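Local coordinates for mitochondrial enolase superfamily member 1 (Homo sapiens, PDB 4A35) that catalyses the magnesium-dependent dehydration of L-fuconate to 2-keto-3-deoxy-L-fuconate, a step in the catabolism of L-fucose, at the interface of chains A and B. Coordinates in Å, arbitrary orientation; residue numbers count along the deposited sequence, not the author numbering. Chains: chain A/B, Mitochondrial enolase superfamily member 1.

Contact 1: the interface of chains A and B. Residues chain A 29-30, 254, 282, 307; chain B 103-104, 107.
B:Arg103 reaches across the interface to A:Met29, A:His30 and A:Gln254. From CB the chain turns into the position between the backbone N and the carbonyl carbon (chi1 73°), which directs CG toward the imidazole of A:His30. B:Arg103 CD lies 3.6 Å from A:His30 CD2. A further bend at chi3 (-46°) swings the guanidinium round. A:Met29 CG lies over one of its faces, offset toward the rim, 3.6 Å from B:Arg103 CZ; B:Pro107 CB lies over the opposite face. At the tip, B:Arg103 NH1 donates to A:Gln254 OE1 at 2.9 Å, almost in the guanidinium plane, and to A:His30 NE2 at 3.3 Å, tilted out of the imidazole plane. B:Arg103 NH2 lies 2.9 Å from water 1, which also meets A:Gln254 OE1. B:Trp104 approaches A:His30 edge-to-face, with planes 78° apart, while the A:Gln307 amide stacks on the indole. A:Gln307 OE1 in turn accepts from A:Gln254 NE2 at 3.1 Å. In the fold, the 3-10 helix 102-105 packs against an N-terminal-domain loop (A:Met29, A:His30) and barrel loops of the other subunit, where A:Gln254 and A:Gln307 directly follow the probable substrate-binding A:Asn253 and the magnesium ligand A:Glu306; the contact's centre is about 11 Å from A:Lys223.

Contact 2: the interface of chains A and B. Residues chain A 65, 68-69, 105, 111; chain B 65, 105, 111.
Helices 63-73 and 110-131, with the 3-10 helix 102-105, belong to the N-terminal capping domain of the mandelate racemase/muconate lactonizing enzyme family, and here they meet across the two-fold axis, A:Val111 against its own copy B:Val111 and A:Ile105 against B:Val111 and B:Val65. A:Val111 CB and B:Val111 CB face each other at the centre, 3.7 Å apart. Each valine sends its two methyls to different neighbours. A:Val111 CG2 packs at 3.6 Å on the methyl B:Ile105 CD1, and the two side chains run side by side in the same direction. A:Val111 CG1, anti to the backbone N (chi1 164°), instead meets B:Val65 CG1 at 3.8 Å, as the two valines slide past each other in opposite senses; the twin pairs follow by symmetry. A:Ile105 reaches this core through its long branch: CG1 lies between the backbone N and the carbonyl carbon (chi1 69°), and chi2 of 171° extends CD1 toward B:Val65 and B:Val111. On the outer flank, B:Val65 CG2 rests on A:Ala69 CA at 3.7 Å, and A:Cys68 SG touches B:Val65 CA. Two symmetry-related waters edge the apolar cluster. Water 3 lies 3.1 Å from A:Val111 N, in the first turn of its helix, and 2.7 Å from B:Ile105 O; water 2 joins B:Val111 N to A:Ile105 O in the same way.

Contact 3: the interface of chains A and B. Residues chain A 309-310, 312-313, 316; chain B 281, 283-284.
The loop 309-310 and the start of helix 311-319 in chain A meet the loop carrying B:Ser281, B:Asp283 and B:Asp284, just ahead of helix 285-295 in chain B; both belong to the C-terminal barrel domain of the mandelate racemase/muconate lactonizing enzyme family. A:Asn310 works in two directions. Its OD1 caps the helix, A:Asn310 OD1 accepting from A:Val312 N at 2.9 Å and more weakly from A:Ile313 N, which leaves A:Asn310 ND2 pointing outward to donate to B:Asp283 OD2 at 3.0 Å. That bond is nearly straight, 166° at the hydrogen, and lies close to the amide plane, although the amide and carboxylate planes are turned 59° apart. A:His309 sets CE1 edge-on to the same carboxylate, about equally far from B:Asp283 OD1 and OD2, with B:Asp283 CG in the ring plane; A:Ile313 CG1 lies over one face of the ring, toward the rim. The helix start, and the imidazole if it is protonated, could help stabilise the negative charge of the aspartate. One turn further along, A:Gln316 extends (chi2 170°) so that A:Gln316 NE2 donates to B:Asp283 O at 2.8 Å and to A:Val312 O of its own helix at 3.1 Å, a pairing that fixes the amide's rotation. Between these polar ends, A:Val312 CG1 packs 3.7 Å from both B:Asp284 CB and B:Ser281 OG. B:Ser281 OG accepts from B:Asp283 N at 3.2 Å, steadying the loop that bears the aspartate.

Contact 1: the interface of chains A and B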
ATOM      1  N   MET A  29      -4.828 -17.074  -7.236  1.00 17.72           N
ATOM      2  CA  MET A  29      -3.876 -15.978  -7.367  1.00 17.74           C
ATOM      3  C   MET A  29      -2.457 -16.372  -6.892  1.00 23.21           C
ATOM      4  O   MET A  29      -1.466 -16.081  -7.592  1.00 19.92           O
ATOM      5  CB  MET A  29      -4.411 -14.750  -6.591  1.00 19.03           C
ATOM      6  CG  MET A  29      -3.593 -13.484  -6.825  1.00 21.64           C
ATOM      7  SD  MET A  29      -3.706 -12.820  -8.526  1.00 24.12           S
ATOM      8  CE  MET A  29      -5.206 -11.776  -8.347  1.00 21.59           C
ATOM      9  N   HIS A  30      -2.360 -16.935  -5.694  1.00 19.69           N
ATOM     10  CA  HIS A  30      -1.109 -17.410  -5.059  1.00 19.69           C
ATOM     11  C   HIS A  30      -1.056 -18.954  -5.235  1.00 22.21           C
ATOM     12  O   HIS A  30      -1.679 -19.699  -4.488  1.00 22.06           O
ATOM     13  CB  HIS A  30      -1.084 -16.983  -3.579  1.00 19.25           C
ATOM     14  CG  HIS A  30      -1.600 -15.584  -3.385  1.00 21.44           C
ATOM     15  ND1 HIS A  30      -2.927 -15.347  -3.046  1.00 23.47           N
ATOM     16  CD2 HIS A  30      -0.983 -14.397  -3.587  1.00 21.23           C
ATOM     17  CE1 HIS A  30      -3.059 -14.022  -2.968  1.00 22.08           C
ATOM     18  NE2 HIS A  30      -1.928 -13.399  -3.304  1.00 21.79           N
ATOM     19  N   GLN A 254      -9.118 -12.102  -5.342  1.00 15.49           N
ATOM     20  CA  GLN A 254      -8.919 -10.891  -6.166  1.00 15.10           C
ATOM     21  C   GLN A 254      -8.795 -11.153  -7.661  1.00 19.26           C
ATOM     22  O   GLN A 254      -8.370 -10.265  -8.383  1.00 17.76           O
ATOM     23  CB  GLN A 254      -7.630 -10.108  -5.697  1.00 13.75           C
ATOM     24  CG  GLN A 254      -7.519  -9.986  -4.170  1.00 18.34           C
ATOM     25  CD  GLN A 254      -6.102  -9.674  -3.694  1.00 20.02           C
ATOM     26  OE1 GLN A 254      -5.141  -9.620  -4.478  1.00 17.95           O
ATOM     27  NE2 GLN A 254      -5.931  -9.525  -2.377  1.00 21.31           N
ATOM     28  N   PRO A 282      -8.233  -5.751  -3.737  1.00 18.39           N
ATOM     29  CA  PRO A 282      -8.542  -5.389  -2.333  1.00 16.71           C
ATOM     30  C   PRO A 282      -8.617  -3.870  -2.155  1.00 20.39           C
ATOM     31  O   PRO A 282      -9.086  -3.418  -1.123  1.00 20.45           O
ATOM     32  CB  PRO A 282      -7.361  -5.985  -1.563  1.00 17.74           C
ATOM     33  CG  PRO A 282      -6.200  -5.827  -2.546  1.00 23.73           C
ATOM     34  CD  PRO A 282      -6.864  -6.308  -3.829  1.00 20.40           C
ATOM     35  N   GLN A 307      -6.510  -8.503   2.685  1.00 16.82           N
ATOM     36  CA  GLN A 307      -5.370  -7.755   2.180  1.00 18.35           C
ATOM     37  C   GLN A 307      -5.671  -6.256   2.194  1.00 21.39           C
ATOM     38  O   GLN A 307      -4.904  -5.469   1.625  1.00 22.41           O
ATOM     39  CB  GLN A 307      -4.970  -8.228   0.753  1.00 19.49           C
ATOM     40  CG  GLN A 307      -4.308  -9.626   0.786  1.00 23.32           C
ATOM     41  CD  GLN A 307      -3.204  -9.799  -0.242  1.00 36.66           C
ATOM     42  OE1 GLN A 307      -3.299 -10.626  -1.166  1.00 42.11           O
ATOM     43  NE2 GLN A 307      -2.069  -9.144  -0.034  1.00 31.43           N
TER
ATOM     44  N   ARG B 103       3.757 -10.600  -4.370  1.00 17.09           N
ATOM     45  CA  ARG B 103       2.601  -9.681  -4.409  1.00 16.92           C
ATOM     46  C   ARG B 103       1.932  -9.567  -2.992  1.00 17.96           C
ATOM     47  O   ARG B 103       1.308  -8.550  -2.683  1.00 18.85           O
ATOM     48  CB  ARG B 103       1.556 -10.149  -5.467  1.00 16.76           C
ATOM     49  CG  ARG B 103       0.765 -11.403  -5.024  1.00 15.21           C
ATOM     50  CD  ARG B 103      -0.174 -11.936  -6.129  1.00 15.38           C
ATOM     51  NE  ARG B 103      -0.950 -10.861  -6.768  1.00 17.12           N
ATOM     52  CZ  ARG B 103      -2.034 -10.295  -6.240  1.00 16.53           C
ATOM     53  NH1 ARG B 103      -2.485 -10.685  -5.045  1.00 15.48           N
ATOM     54  NH2 ARG B 103      -2.681  -9.344  -6.901  1.00 17.69           N
ATOM     55  N   TRP B 104       2.131 -10.567  -2.137  1.00 16.22           N
ATOM     56  CA  TRP B 104       1.539 -10.544  -0.790  1.00 15.70           C
ATOM     57  C   TRP B 104       2.074  -9.346   0.011  1.00 17.96           C
ATOM     58  O   TRP B 104       1.356  -8.828   0.868  1.00 18.48           O
ATOM     59  CB  TRP B 104       1.904 -11.833  -0.020  1.00 13.25           C
ATOM     60  CG  TRP B 104       1.117 -12.006   1.263  1.00 14.20           C
ATOM     61  CD1 TRP B 104       1.537 -11.703   2.529  1.00 17.17           C
ATOM     62  CD2 TRP B 104      -0.201 -12.526   1.389  1.00 15.19           C
ATOM     63  NE1 TRP B 104       0.539 -11.975   3.433  1.00 17.58           N
ATOM     64  CE2 TRP B 104      -0.526 -12.522   2.769  1.00 18.91           C
ATOM     65  CE3 TRP B 104      -1.156 -13.006   0.463  1.00 17.35           C
ATOM     66  CZ2 TRP B 104      -1.796 -12.885   3.237  1.00 17.85           C
ATOM     67  CZ3 TRP B 104      -2.388 -13.437   0.933  1.00 19.49           C
ATOM     68  CH2 TRP B 104      -2.685 -13.413   2.313  1.00 19.58           C
ATOM     69  N   PRO B 107      -0.349  -5.981  -2.399  1.00 16.29           N
ATOM     70  CA  PRO B 107       0.054  -6.001  -3.811  1.00 14.95           C
ATOM     71  C   PRO B 107      -0.017  -4.615  -4.453  1.00 16.69           C
ATOM     72  O   PRO B 107      -0.952  -3.828  -4.192  1.00 16.21           O
ATOM     73  CB  PRO B 107      -0.994  -6.925  -4.483  1.00 17.35           C
ATOM     74  CG  PRO B 107      -2.084  -7.127  -3.484  1.00 22.86           C
ATOM     75  CD  PRO B 107      -1.766  -6.368  -2.234  1.00 17.73           C
TER
HETATM   76  O   HOH W   1      -5.087  -7.743  -6.460  1.00 19.95           O

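Contact 2: the interface of chains A and B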
ATOM      1  N   VAL A  65      12.435  -8.579   3.018  1.00 15.09           N
ATOM      2  CA  VAL A  65      12.127  -7.143   2.871  1.00 14.66           C
ATOM      3  C   VAL A  65      11.406  -6.624   4.149  1.00 18.56           C
ATOM      4  O   VAL A  65      11.696  -5.511   4.677  1.00 16.28           O
ATOM      5  CB  VAL A  65      11.329  -6.873   1.554  1.00 16.79           C
ATOM      6  CG1 VAL A  65      11.093  -5.383   1.376  1.00 14.58           C
ATOM      7  CG2 VAL A  65      12.037  -7.469   0.329  1.00 18.37           C
ATOM      8  N   CYS A  68      13.875  -6.342   6.929  1.00 18.97           N
ATOM      9  CA  CYS A  68      14.581  -5.073   6.740  1.00 20.28           C
ATOM     10  C   CYS A  68      13.801  -3.880   7.338  1.00 20.09           C
ATOM     11  O   CYS A  68      14.370  -3.009   8.013  1.00 19.20           O
ATOM     12  CB  CYS A  68      14.831  -4.843   5.251  1.00 21.52           C
ATOM     13  SG  CYS A  68      16.032  -3.536   4.927  1.00 25.19           S
ATOM     14  N   ALA A  69      12.494  -3.868   7.088  1.00 15.89           N
ATOM     15  CA  ALA A  69      11.640  -2.771   7.547  1.00 16.28           C
ATOM     16  C   ALA A  69      11.441  -2.859   9.079  1.00 18.37           C
ATOM     17  O   ALA A  69      11.372  -1.798   9.726  1.00 16.99           O
ATOM     18  CB  ALA A  69      10.298  -2.815   6.814  1.00 16.70           C
ATOM     19  N   ILE A 105       7.437   5.418   2.466  1.00 14.59           N
ATOM     20  CA  ILE A 105       7.492   4.103   1.831  1.00 14.62           C
ATOM     21  C   ILE A 105       6.167   3.294   2.015  1.00 16.42           C
ATOM     22  O   ILE A 105       6.063   2.185   1.478  1.00 16.76           O
ATOM     23  CB  ILE A 105       8.734   3.299   2.147  1.00 16.15           C
ATOM     24  CG1 ILE A 105       8.749   2.842   3.623  1.00 15.45           C
ATOM     25  CG2 ILE A 105      10.036   4.084   1.702  1.00 17.80           C
ATOM     26  CD1 ILE A 105       9.954   1.779   3.924  1.00 18.82           C
ATOM     27  N   VAL A 111       4.868  -3.270   2.867  1.00 13.97           N
ATOM     28  CA  VAL A 111       5.972  -3.752   3.722  1.00 13.80           C
ATOM     29  C   VAL A 111       6.048  -3.011   5.051  1.00 16.09           C
ATOM     30  O   VAL A 111       6.132  -3.650   6.123  1.00 17.22           O
ATOM     31  CB  VAL A 111       7.321  -3.685   2.982  1.00 17.07           C
ATOM     32  CG1 VAL A 111       8.496  -3.804   3.973  1.00 15.80           C
ATOM     33  CG2 VAL A 111       7.379  -4.797   1.928  1.00 16.79           C
TER
ATOM     34  N   VAL B  65      15.175  -0.417   2.622  1.00 15.09           N
ATOM     35  CA  VAL B  65      14.078  -1.396   2.482  1.00 14.66           C
ATOM     36  C   VAL B  65      13.704  -1.557   0.981  1.00 18.56           C
ATOM     37  O   VAL B  65      13.475  -2.690   0.466  1.00 16.28           O
ATOM     38  CB  VAL B  65      12.865  -1.010   3.389  1.00 16.79           C
ATOM     39  CG1 VAL B  65      11.780  -2.070   3.297  1.00 14.58           C
ATOM     40  CG2 VAL B  65      13.293  -0.784   4.846  1.00 18.37           C
ATOM     41  N   ILE B 105       3.323  -8.924  -0.268  1.00 14.59           N
ATOM     42  CA  ILE B 105       3.884  -7.809   0.492  1.00 14.62           C
ATOM     43  C   ILE B 105       3.425  -6.419  -0.055  1.00 16.42           C
ATOM     44  O   ILE B 105       3.787  -5.394   0.534  1.00 16.76           O
ATOM     45  CB  ILE B 105       5.375  -7.896   0.735  1.00 16.15           C
ATOM     46  CG1 ILE B 105       6.171  -7.704  -0.575  1.00 15.45           C
ATOM     47  CG2 ILE B 105       5.737  -9.224   1.520  1.00 17.80           C
ATOM     48  CD1 ILE B 105       7.776  -7.556  -0.302  1.00 18.82           C
ATOM     49  N   VAL B 111       6.490  -0.431  -0.547  1.00 13.97           N
ATOM     50  CA  VAL B 111       7.888  -0.764  -0.891  1.00 13.80           C
ATOM     51  C   VAL B 111       7.996  -1.565  -2.182  1.00 16.09           C
ATOM     52  O   VAL B 111       8.803  -1.216  -3.072  1.00 17.22           O
ATOM     53  CB  VAL B 111       8.588  -1.498   0.268  1.00 17.07           C
ATOM     54  CG1 VAL B 111       9.880  -2.184  -0.219  1.00 15.80           C
ATOM     55  CG2 VAL B 111       8.887  -0.503   1.395  1.00 16.79           C
TER
HETATM   56  O   HOH W   2       5.426  -0.329   2.370  1.00 14.83           O
HETATM   57  O   HOH W   3       5.058  -3.087  -0.228  1.00 14.83           O

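Contact 3: the interface of chains A and B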
ATOM      1  N   HIS A 309      -5.377  -2.881   3.266  1.00 16.25           N
ATOM      2  CA  HIS A 309      -4.167  -2.369   3.936  1.00 15.02           C
ATOM      3  C   HIS A 309      -4.293  -1.505   5.204  1.00 16.43           C
ATOM      4  O   HIS A 309      -3.340  -1.495   6.006  1.00 18.09           O
ATOM      5  CB  HIS A 309      -3.173  -1.747   2.920  1.00 14.82           C
ATOM      6  CG  HIS A 309      -3.710  -0.595   2.125  1.00 17.21           C
ATOM      7  ND1 HIS A 309      -3.697   0.686   2.636  1.00 20.83           N
ATOM      8  CD2 HIS A 309      -4.281  -0.573   0.900  1.00 19.58           C
ATOM      9  CE1 HIS A 309      -4.224   1.460   1.703  1.00 19.37           C
ATOM     10  NE2 HIS A 309      -4.624   0.755   0.657  1.00 21.39           N
ATOM     11  N   ASN A 310      -5.399  -0.765   5.405  1.00 16.84           N
ATOM     12  CA  ASN A 310      -5.498   0.039   6.630  1.00 17.29           C
ATOM     13  C   ASN A 310      -6.965   0.375   6.867  1.00 18.21           C
ATOM     14  O   ASN A 310      -7.840  -0.003   6.061  1.00 16.67           O
ATOM     15  CB  ASN A 310      -4.568   1.285   6.608  1.00 19.55           C
ATOM     16  CG  ASN A 310      -4.885   2.325   5.547  1.00 20.40           C
ATOM     17  OD1 ASN A 310      -6.051   2.496   5.153  1.00 15.34           O
ATOM     18  ND2 ASN A 310      -3.843   2.969   5.010  1.00 16.71           N
ATOM     19  N   VAL A 312      -8.530   3.169   6.596  1.00 15.69           N
ATOM     20  CA  VAL A 312      -9.143   4.139   5.644  1.00 15.49           C
ATOM     21  C   VAL A 312      -9.886   3.353   4.569  1.00 18.58           C
ATOM     22  O   VAL A 312     -10.959   3.756   4.152  1.00 18.05           O
ATOM     23  CB  VAL A 312      -8.113   5.171   5.077  1.00 19.16           C
ATOM     24  CG1 VAL A 312      -8.750   6.215   4.125  1.00 16.83           C
ATOM     25  CG2 VAL A 312      -7.432   5.900   6.241  1.00 18.94           C
ATOM     26  N   ILE A 313      -9.318   2.223   4.118  1.00 14.55           N
ATOM     27  CA  ILE A 313      -9.965   1.366   3.127  1.00 14.20           C
ATOM     28  C   ILE A 313     -11.201   0.764   3.781  1.00 17.23           C
ATOM     29  O   ILE A 313     -12.246   0.780   3.152  1.00 15.02           O
ATOM     30  CB  ILE A 313      -9.000   0.266   2.556  1.00 16.91           C
ATOM     31  CG1 ILE A 313      -7.691   0.918   1.893  1.00 17.37           C
ATOM     32  CG2 ILE A 313      -9.766  -0.599   1.495  1.00 18.38           C
ATOM     33  CD1 ILE A 313      -8.038   1.825   0.595  1.00 14.01           C
ATOM     34  N   GLN A 316     -14.142   3.236   4.026  1.00 13.94           N
ATOM     35  CA  GLN A 316     -14.844   3.484   2.744  1.00 14.09           C
ATOM     36  C   GLN A 316     -15.656   2.283   2.323  1.00 15.83           C
ATOM     37  O   GLN A 316     -16.750   2.473   1.796  1.00 17.04           O
ATOM     38  CB  GLN A 316     -13.854   3.883   1.648  1.00 13.42           C
ATOM     39  CG  GLN A 316     -13.195   5.276   1.981  1.00 15.97           C
ATOM     40  CD  GLN A 316     -12.071   5.445   0.985  1.00 19.54           C
ATOM     41  OE1 GLN A 316     -12.294   6.009  -0.076  1.00 16.54           O
ATOM     42  NE2 GLN A 316     -10.892   4.860   1.280  1.00 18.08           N
TER
ATOM     43  N   SER B 281      -5.956  11.827   3.618  1.00 17.80           N
ATOM     44  CA  SER B 281      -5.306  10.528   3.322  1.00 17.22           C
ATOM     45  C   SER B 281      -5.321  10.245   1.781  1.00 20.88           C
ATOM     46  O   SER B 281      -6.391  10.359   1.162  1.00 18.42           O
ATOM     47  CB  SER B 281      -6.004   9.405   4.073  1.00 18.34           C
ATOM     48  OG  SER B 281      -5.634   8.148   3.528  1.00 17.21           O
ATOM     49  N   ASP B 283      -5.410   7.511   0.391  1.00 16.17           N
ATOM     50  CA  ASP B 283      -6.332   6.360   0.166  1.00 15.89           C
ATOM     51  C   ASP B 283      -7.811   6.753   0.213  1.00 18.36           C
ATOM     52  O   ASP B 283      -8.682   5.925  -0.102  1.00 17.67           O
ATOM     53  CB  ASP B 283      -6.139   5.301   1.277  1.00 17.84           C
ATOM     54  CG  ASP B 283      -4.767   4.676   1.324  1.00 28.32           C
ATOM     55  OD1 ASP B 283      -4.256   4.277   0.251  1.00 26.64           O
ATOM     56  OD2 ASP B 283      -4.228   4.526   2.438  1.00 27.76           O
ATOM     57  N   ASP B 284      -8.117   7.972   0.696  1.00 15.52           N
ATOM     58  CA  ASP B 284      -9.531   8.252   0.938  1.00 15.76           C
ATOM     59  C   ASP B 284     -10.172   8.872  -0.296  1.00 18.23           C
ATOM     60  O   ASP B 284     -10.258  10.084  -0.420  1.00 16.44           O
ATOM     61  CB  ASP B 284      -9.671   9.158   2.156  1.00 17.21           C
ATOM     62  CG  ASP B 284     -11.055   9.094   2.795  1.00 19.18           C
ATOM     63  OD1 ASP B 284     -12.010   8.494   2.154  1.00 17.86           O
ATOM     64  OD2 ASP B 284     -11.194   9.616   3.904  1.00 19.18           O
TER

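The three contacts lie 16 to 19 Å apart between the centres of their C-alpha atoms; contacts 1 and 3 recur with the chains exchanged, whereas contact 2 straddles the two-fold axis. Contacts 1 and 2 share the 3-10 helix 102-105. A:Gln307 of contact 1 is close in sequence to A:His309 and A:Asn310 of contact 3, and A:Pro282 has its counterpart beside B:Asp283 through the two-fold. Contact 3 adds barrel-to-barrel contact. The centre of contact 1 lies about 10 Å from A:His356, so such a dimer could support the active-site loops, though the structure alone does not show that it forms in the mitochondrion.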